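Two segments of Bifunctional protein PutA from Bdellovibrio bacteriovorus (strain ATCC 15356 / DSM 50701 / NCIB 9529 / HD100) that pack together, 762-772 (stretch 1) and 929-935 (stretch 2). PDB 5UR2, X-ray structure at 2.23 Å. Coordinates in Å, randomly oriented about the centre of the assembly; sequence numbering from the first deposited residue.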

ATOM      1  N   ASP B 762      14.896   3.426 -36.697  1.00 31.71           N
ATOM      2  CA  ASP B 762      15.662   4.461 -35.996  1.00 35.23           C
ATOM      3  C   ASP B 762      15.640   4.223 -34.490  1.00 33.71           C
ATOM      4  O   ASP B 762      16.689   4.191 -33.833  1.00 29.90           O
ATOM      5  CB  ASP B 762      15.103   5.861 -36.303  1.00 41.13           C
ATOM      6  CG  ASP B 762      15.483   6.377 -37.682  1.00 45.64           C
ATOM      7  OD1 ASP B 762      16.499   5.921 -38.251  1.00 46.77           O
ATOM      8  OD2 ASP B 762      14.759   7.260 -38.189  1.00 47.64           O
ATOM      9  N   GLU B 763      14.441   4.055 -33.923  1.00 28.53           N
ATOM     10  CA  GLU B 763      14.333   3.833 -32.487  1.00 28.22           C
ATOM     11  C   GLU B 763      14.938   2.486 -32.106  1.00 25.28           C
ATOM     12  O   GLU B 763      15.663   2.379 -31.107  1.00 26.40           O
ATOM     13  CB  GLU B 763      12.867   3.887 -32.055  1.00 28.23           C
ATOM     14  CG  GLU B 763      12.072   5.082 -32.531  1.00 41.47           C
ATOM     15  CD  GLU B 763      12.082   6.230 -31.559  1.00 56.16           C
ATOM     16  OE1 GLU B 763      12.272   5.992 -30.349  1.00 66.43           O
ATOM     17  OE2 GLU B 763      11.894   7.376 -32.004  1.00 61.22           O
ATOM     18  N   ALA B 764      14.664   1.450 -32.902  1.00 26.02           N
ATOM     19  CA  ALA B 764      15.073   0.099 -32.527  1.00 27.05           C
ATOM     20  C   ALA B 764      16.589  -0.021 -32.460  1.00 29.17           C
ATOM     21  O   ALA B 764      17.133  -0.536 -31.475  1.00 33.20           O
ATOM     22  CB  ALA B 764      14.486  -0.920 -33.504  1.00 22.08           C
ATOM     23  N   VAL B 765      17.294   0.466 -33.491  1.00 32.47           N
ATOM     24  CA  VAL B 765      18.752   0.338 -33.507  1.00 34.44           C
ATOM     25  C   VAL B 765      19.370   1.137 -32.366  1.00 33.25           C
ATOM     26  O   VAL B 765      20.237   0.642 -31.631  1.00 29.68           O
ATOM     27  CB  VAL B 765      19.332   0.771 -34.868  1.00 35.55           C
ATOM     28  CG1 VAL B 765      20.859   0.880 -34.771  1.00 21.15           C
ATOM     29  CG2 VAL B 765      18.968  -0.238 -35.928  1.00 21.84           C
ATOM     30  N   ASP B 766      18.942   2.388 -32.203  1.00 23.48           N
ATOM     31  CA  ASP B 766      19.471   3.184 -31.108  1.00 26.87           C
ATOM     32  C   ASP B 766      19.209   2.515 -29.760  1.00 29.38           C
ATOM     33  O   ASP B 766      20.121   2.384 -28.938  1.00 31.27           O
ATOM     34  CB  ASP B 766      18.879   4.587 -31.144  1.00 30.09           C
ATOM     35  CG  ASP B 766      19.615   5.533 -30.224  1.00 40.25           C
ATOM     36  OD1 ASP B 766      20.785   5.859 -30.522  1.00 34.46           O
ATOM     37  OD2 ASP B 766      19.028   5.940 -29.200  1.00 43.91           O
ATOM     38  N   GLY B 767      17.979   2.048 -29.529  1.00 25.32           N
ATOM     39  CA  GLY B 767      17.675   1.416 -28.252  1.00 23.79           C
ATOM     40  C   GLY B 767      18.487   0.152 -28.001  1.00 26.30           C
ATOM     41  O   GLY B 767      18.986  -0.066 -26.892  1.00 20.69           O
ATOM     42  N   VAL B 768      18.658  -0.684 -29.029  1.00 19.07           N
ATOM     43  CA  VAL B 768      19.397  -1.931 -28.837  1.00 27.05           C
ATOM     44  C   VAL B 768      20.893  -1.662 -28.620  1.00 27.87           C
ATOM     45  O   VAL B 768      21.534  -2.279 -27.751  1.00 25.60           O
ATOM     46  CB  VAL B 768      19.128  -2.884 -30.012  1.00 28.59           C
ATOM     47  CG1 VAL B 768      20.115  -4.009 -30.018  1.00 20.60           C
ATOM     48  CG2 VAL B 768      17.715  -3.431 -29.919  1.00 21.15           C
ATOM     49  N   ILE B 769      21.475  -0.740 -29.392  1.00 26.42           N
ATOM     50  CA  ILE B 769      22.894  -0.412 -29.216  1.00 23.70           C
ATOM     51  C   ILE B 769      23.162   0.028 -27.783  1.00 25.11           C
ATOM     52  O   ILE B 769      24.056  -0.503 -27.109  1.00 21.16           O
ATOM     53  CB  ILE B 769      23.348   0.663 -30.226  1.00 25.87           C
ATOM     54  CG1 ILE B 769      23.426   0.078 -31.625  1.00 24.12           C
ATOM     55  CG2 ILE B 769      24.736   1.189 -29.880  1.00 21.48           C
ATOM     56  CD1 ILE B 769      24.575  -0.900 -31.777  1.00 20.95           C
ATOM     57  N   TYR B 770      22.376   0.981 -27.279  1.00 28.21           N
ATOM     58  CA  TYR B 770      22.644   1.457 -25.928  1.00 23.55           C
ATOM     59  C   TYR B 770      22.329   0.388 -24.894  1.00 19.82           C
ATOM     60  O   TYR B 770      23.076   0.231 -23.919  1.00 21.30           O
ATOM     61  CB  TYR B 770      21.882   2.753 -25.617  1.00 17.37           C
ATOM     62  CG  TYR B 770      22.132   3.162 -24.183  1.00 21.38           C
ATOM     63  CD1 TYR B 770      23.398   3.537 -23.778  1.00 24.33           C
ATOM     64  CD2 TYR B 770      21.115   3.103 -23.212  1.00 20.19           C
ATOM     65  CE1 TYR B 770      23.662   3.882 -22.462  1.00 26.96           C
ATOM     66  CE2 TYR B 770      21.368   3.457 -21.892  1.00 21.24           C
ATOM     67  CZ  TYR B 770      22.659   3.838 -21.524  1.00 28.46           C
ATOM     68  OH  TYR B 770      22.969   4.181 -20.223  1.00 25.47           O
ATOM     69  N   SER B 771      21.250  -0.374 -25.093  1.00 25.68           N
ATOM     70  CA  SER B 771      20.916  -1.447 -24.146  1.00 23.30           C
ATOM     71  C   SER B 771      21.985  -2.542 -24.112  1.00 25.41           C
ATOM     72  O   SER B 771      22.210  -3.168 -23.061  1.00 21.95           O
ATOM     73  CB  SER B 771      19.549  -2.053 -24.487  1.00 25.26           C
ATOM     74  OG  SER B 771      18.483  -1.117 -24.346  1.00 23.76           O
ATOM     75  N   ALA B 772      22.634  -2.805 -25.250  1.00 24.29           N
ATOM     76  CA  ALA B 772      23.622  -3.870 -25.359  1.00 27.32           C
ATOM     77  C   ALA B 772      25.028  -3.421 -24.983  1.00 33.90           C
ATOM     78  O   ALA B 772      25.767  -4.192 -24.364  1.00 37.11           O
ATOM     79  CB  ALA B 772      23.642  -4.430 -26.782  1.00 29.58           C
ATOM     80  N   VAL B 929       8.297  -1.156 -24.024  1.00 24.93           N
ATOM     81  CA  VAL B 929       7.718  -1.074 -25.362  1.00 19.63           C
ATOM     82  C   VAL B 929       8.273   0.166 -26.050  1.00 23.30           C
ATOM     83  O   VAL B 929       8.129   1.289 -25.543  1.00 21.81           O
ATOM     84  CB  VAL B 929       6.182  -1.063 -25.321  1.00 20.12           C
ATOM     85  CG1 VAL B 929       5.597  -0.950 -26.720  1.00 22.67           C
ATOM     86  CG2 VAL B 929       5.681  -2.336 -24.656  1.00 21.13           C
ATOM     87  N   ASN B 930       8.952  -0.049 -27.178  1.00 26.44           N
ATOM     88  CA  ASN B 930       9.421   1.023 -28.057  1.00 24.07           C
ATOM     89  C   ASN B 930      10.434   1.944 -27.377  1.00 22.39           C
ATOM     90  O   ASN B 930      10.503   3.136 -27.692  1.00 23.92           O
ATOM     91  CB  ASN B 930       8.247   1.818 -28.632  1.00 19.98           C
ATOM     92  CG  ASN B 930       7.535   1.050 -29.749  1.00 25.08           C
ATOM     93  OD1 ASN B 930       8.161   0.237 -30.435  1.00 21.01           O
ATOM     94  ND2 ASN B 930       6.245   1.321 -29.953  1.00 25.74           N
ATOM     95  N   ARG B 931      11.270   1.378 -26.501  1.00 20.27           N
ATOM     96  CA  ARG B 931      12.440   2.070 -25.968  1.00 22.76           C
ATOM     97  C   ARG B 931      13.444   1.028 -25.485  1.00 18.65           C
ATOM     98  O   ARG B 931      13.152  -0.164 -25.461  1.00 21.71           O
ATOM     99  CB  ARG B 931      12.050   3.029 -24.844  1.00 16.69           C
ATOM    100  CG  ARG B 931      11.150   2.412 -23.772  1.00 18.53           C
ATOM    101  CD  ARG B 931      11.409   3.089 -22.431  1.00 22.60           C
ATOM    102  NE  ARG B 931      12.692   2.666 -21.889  1.00 26.22           N
ATOM    103  CZ  ARG B 931      13.296   3.204 -20.833  1.00 29.78           C
ATOM    104  NH1 ARG B 931      12.741   4.221 -20.185  1.00 25.84           N
ATOM    105  NH2 ARG B 931      14.475   2.730 -20.438  1.00 27.14           N
ATOM    106  N   GLY B 932      14.636   1.490 -25.094  1.00 23.25           N
ATOM    107  CA  GLY B 932      15.648   0.598 -24.542  1.00 17.06           C
ATOM    108  C   GLY B 932      15.244  -0.025 -23.200  1.00 16.79           C
ATOM    109  O   GLY B 932      14.295   0.396 -22.539  1.00 23.46           O
ATOM    110  N   ILE B 933      15.975  -1.067 -22.790  1.00 16.94           N
ATOM    111  CA  ILE B 933      15.563  -1.892 -21.659  1.00 18.27           C
ATOM    112  C   ILE B 933      16.484  -1.732 -20.463  1.00 26.26           C
ATOM    113  O   ILE B 933      16.377  -2.501 -19.500  1.00 22.55           O
ATOM    114  CB  ILE B 933      15.446  -3.377 -22.043  1.00 17.32           C
ATOM    115  CG1 ILE B 933      16.812  -3.940 -22.439  1.00 21.00           C
ATOM    116  CG2 ILE B 933      14.434  -3.573 -23.154  1.00 17.70           C
ATOM    117  CD1 ILE B 933      16.828  -5.480 -22.526  1.00 18.14           C
ATOM    118  N   THR B 934      17.376  -0.749 -20.487  1.00 16.28           N
ATOM    119  CA  THR B 934      18.207  -0.406 -19.354  1.00 18.41           C
ATOM    120  C   THR B 934      17.771   0.971 -18.850  1.00 18.53           C
ATOM    121  O   THR B 934      16.751   1.506 -19.289  1.00 19.38           O
ATOM    122  CB  THR B 934      19.695  -0.463 -19.737  1.00 18.11           C
ATOM    123  OG1 THR B 934      20.004   0.559 -20.693  1.00 18.55           O
ATOM    124  CG2 THR B 934      20.038  -1.819 -20.339  1.00 18.63           C
ATOM    125  N   GLY B 935      18.514   1.522 -17.891  1.00 27.58           N
ATOM    126  CA  GLY B 935      18.208   2.849 -17.367  1.00 29.07           C
ATOM    127  C   GLY B 935      16.969   2.957 -16.493  1.00 28.29           C
ATOM    128  O   GLY B 935      16.330   4.021 -16.457  1.00 26.17           O
TER
HETATM  129  O   HOH W   1      22.746   0.444 -21.255  1.00 26.64           O

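Residues 762-772 form part of a longer helix, and 929-935, which for most of its length has no regular secondary structure, runs across one side of it. The two segments belong to the same chain but are far apart in sequence, at least 161 positions for any pair that touches. Their contact is small, burying 257 Å² in total, and it is concentrated near Gly767, Tyr770 and Ser771, residues that one helical turn brings together on the side facing the loop.

Val929, at the start of the second segment, lies too far from the helix to take part. Asn930 makes a marginal approach through its backbone: its O is 4.3 Å from Glu763 OE1. Two oxygens at this distance do not bond, and the contact is peripheral. The Asn930 CA-to-CB bond points sideways to the helix, and its amide is satisfied elsewhere in the structure. Arg931 points its CA-to-CB bond away from the helix, and its guanidinium bonds within its own segment. It folds back on the next residue, with Arg931 NE donating to Gly932 O at 2.9 Å and Arg931 NH2 reaching the same Gly932 O at 3.1 Å, so that one carbonyl receives both bonds.

The closest backbone approach follows at Gly932, whose CA is 4.3 Å from the CA of Gly767. With glycine on both sides, no side chain separates the two backbones. Gly932 CA also lies 4.1 Å from Gly767 O and 3.3 Å from Ser771 OG. A CB on Gly932 would point toward the helix and fall 2.9 Å from Ser771 OG, a clash; the absence of a side chain here therefore leaves room for the serine hydroxyl.

That hydroxyl provides the one direct hydrogen bond between the segments. Ile933 N donates to Ser771 OG at 3.0 Å with a nearly straight N-H...O angle of 162°. Ser771, in the m rotamer, in turn donates from OG to Gly767 O, 2.8 Å away and one turn earlier in the helix. The hydroxyl thus acts as donor and acceptor at once, linking the loop amide to a helix carbonyl that also accepts the backbone bond from Ser771 N at 2.9 Å. The Ile933 CA-to-CB bond points sideways, and Ile933 CG1 comes to 3.8 Å from Ser771 OG.

Thr934 completes the contact, its CA-to-CB bond directed toward the helix. Its methyl packs against Ser771, with Thr934 CG2 3.7 Å from Ser771 O and 4.2 Å from Ser771 CB. Its hydroxyl sits beside the tyrosine ring, Thr934 OG1 approaching Tyr770 CE2 to 3.4 Å in an oblique arrangement. A water connects the same two residues: it donates to Tyr770 O at 2.7 Å and is hydrogen-bonded to Thr934 OG1 at 2.8 Å, extending the polar link beyond the direct bond at Ser771. Gly935, whose positive phi of 72° favours glycine, makes no close contact with the helix.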